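Local coordinates for protein serine acetyltransferase (PDB 3F1X) that probably transfers an acyl group, most likely acetyl from acetyl-CoA to L-serine, as serine acetyltransferases do in cysteine biosynthesis, at residues A197-H202 with V211-T216. Numbering follows the deposited sequence.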
loop_
_atom_site.group_PDB
_atom_site.type_symbol
_atom_site.label_atom_id
_atom_site.label_comp_id
_atom_site.label_asym_id
_atom_site.label_seq_id
_atom_site.Cartn_x
_atom_site.Cartn_y
_atom_site.Cartn_z
ATOM N N ALA A 197 11.760 -25.103 23.820
ATOM C CA ALA A 197 12.192 -26.444 23.453
ATOM C C ALA A 197 13.676 -26.394 23.103
ATOM O O ALA A 197 14.189 -25.345 22.717
ATOM C CB ALA A 197 11.392 -26.949 22.255
ATOM N N GLN A 198 14.355 -27.528 23.256
ATOM C CA GLN A 198 15.777 -27.644 22.939
ATOM C C GLN A 198 15.858 -28.605 21.755
ATOM O O GLN A 198 15.388 -29.738 21.833
ATOM C CB GLN A 198 16.540 -28.199 24.147
ATOM C CG GLN A 198 18.039 -28.392 23.937
ATOM C CD GLN A 198 18.787 -27.085 23.718
ATOM O OE1 GLN A 198 18.657 -26.444 22.671
ATOM N NE2 GLN A 198 19.577 -26.684 24.713
ATOM N N ILE A 199 16.446 -28.155 20.653
ATOM C CA ILE A 199 16.502 -28.990 19.470
ATOM C C ILE A 199 17.870 -29.072 18.817
ATOM O O ILE A 199 18.487 -28.051 18.495
ATOM C CB ILE A 199 15.478 -28.504 18.427
ATOM C CG1 ILE A 199 14.076 -28.490 19.048
ATOM C CG2 ILE A 199 15.511 -29.403 17.205
ATOM C CD1 ILE A 199 12.990 -28.021 18.092
ATOM N N GLY A 200 18.317 -30.306 18.597
ATOM C CA GLY A 200 19.619 -30.542 18.000
ATOM C C GLY A 200 19.766 -30.240 16.520
ATOM O O GLY A 200 18.828 -29.792 15.854
ATOM N N HIS A 201 20.962 -30.498 16.002
ATOM C CA HIS A 201 21.264 -30.244 14.600
ATOM C C HIS A 201 20.570 -31.235 13.673
ATOM O O HIS A 201 19.986 -32.222 14.120
ATOM C CB HIS A 201 22.782 -30.299 14.376
ATOM C CG HIS A 201 23.523 -29.146 14.977
ATOM N ND1 HIS A 201 23.124 -28.532 16.145
ATOM C CD2 HIS A 201 24.654 -28.510 14.586
ATOM C CE1 HIS A 201 23.975 -27.568 16.448
ATOM N NE2 HIS A 201 24.912 -27.534 15.518
ATOM N N HIS A 202 20.635 -30.953 12.377
ATOM C CA HIS A 202 20.029 -31.813 11.370
ATOM C C HIS A 202 18.611 -32.217 11.762
ATOM O O HIS A 202 18.250 -33.387 11.718
ATOM C CB HIS A 202 20.892 -33.058 11.164
ATOM C CG HIS A 202 22.277 -32.755 10.686
ATOM N ND1 HIS A 202 23.280 -32.324 11.527
ATOM C CD2 HIS A 202 22.811 -32.772 9.443
ATOM C CE1 HIS A 202 24.372 -32.086 10.822
ATOM N NE2 HIS A 202 24.115 -32.350 9.554
ATOM N N VAL A 211 2.088 -30.374 13.991
ATOM C CA VAL A 211 3.190 -30.720 14.881
ATOM C C VAL A 211 3.158 -29.799 16.094
ATOM O O VAL A 211 2.968 -28.591 15.952
ATOM C CB VAL A 211 4.555 -30.569 14.184
ATOM C CG1 VAL A 211 5.672 -30.521 15.219
ATOM C CG2 VAL A 211 4.796 -31.750 13.240
ATOM N N VAL A 212 3.313 -30.380 17.281
ATOM C CA VAL A 212 3.346 -29.612 18.524
ATOM C C VAL A 212 4.552 -30.063 19.358
ATOM O O VAL A 212 4.682 -31.245 19.701
ATOM C CB VAL A 212 2.061 -29.803 19.360
ATOM C CG1 VAL A 212 2.189 -29.058 20.696
ATOM C CG2 VAL A 212 0.857 -29.271 18.598
ATOM N N ILE A 213 5.447 -29.129 19.659
ATOM C CA ILE A 213 6.642 -29.440 20.445
ATOM C C ILE A 213 6.582 -28.603 21.713
ATOM O O ILE A 213 6.727 -27.384 21.664
ATOM C CB ILE A 213 7.944 -29.122 19.652
ATOM C CG1 ILE A 213 7.987 -29.969 18.375
ATOM C CG2 ILE A 213 9.178 -29.422 20.512
ATOM C CD1 ILE A 213 9.215 -29.723 17.498
ATOM N N GLY A 214 6.364 -29.282 22.838
ATOM C CA GLY A 214 6.238 -28.646 24.143
ATOM C C GLY A 214 7.418 -27.881 24.718
ATOM O O GLY A 214 8.576 -28.151 24.395
ATOM N N ALA A 215 7.099 -26.945 25.612
ATOM C CA ALA A 215 8.072 -26.071 26.260
ATOM C C ALA A 215 9.366 -26.688 26.788
ATOM O O ALA A 215 10.430 -26.085 26.658
ATOM C CB ALA A 215 7.388 -25.287 27.382
ATOM N N THR A 216 9.304 -27.865 27.395
ATOM C CA THR A 216 10.537 -28.448 27.915
ATOM C C THR A 216 11.013 -29.673 27.160
ATOM O O THR A 216 11.758 -30.489 27.692
ATOM C CB THR A 216 10.403 -28.791 29.417
ATOM O OG1 THR A 216 9.368 -29.764 29.605
ATOM C CG2 THR A 216 10.075 -27.532 30.212
#
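A197 opens the contact with its methyl group: CB rests against CG2 of I213 at 3.7 Å and lies equally near the carbonyl oxygen of G214. Its backbone comes close as well, with A197 N 3.3 Å from A215 O, but the angle is too poor for a hydrogen bond. The oxygen of G214 is taken by the hydroxyl of S217, while A197 O accepts from the hydroxyl of Y163 in helix 155-171. Q198 begins strand 198-199, and its backbone is hydrogen-bonded to S217 and I219, on the next turn of the coil. This is the left-handed parallel beta-helix of the serine acetyltransferase family, a prism with three parallel sheets as its faces; strand 198-199 starts one of them, and strand 212-213 belongs to another, so the two segments are not neighbouring strands of one sheet: A197 and A215 come close at their backbones, and the isoleucines meet in the interior. I199 reaches into that interior from its face and I213 from another, tip to tip, with their CD1 methyls 4.2 Å apart. In I213, CG2 stands anti to the backbone N, which leaves CG1 anti to the carbonyl carbon (chi1 -61°); one branch thus serves A197 and the other carries CD1 out to I199. I219 packs against both isoleucines, and F203 touches I213, so the apolar filling continues along the coil. The strand has been drawing away from 211-216 since A197, and R164 of helix 155-171 holds its end, with NH1 bonded to I199 O and NH2 to G200 O.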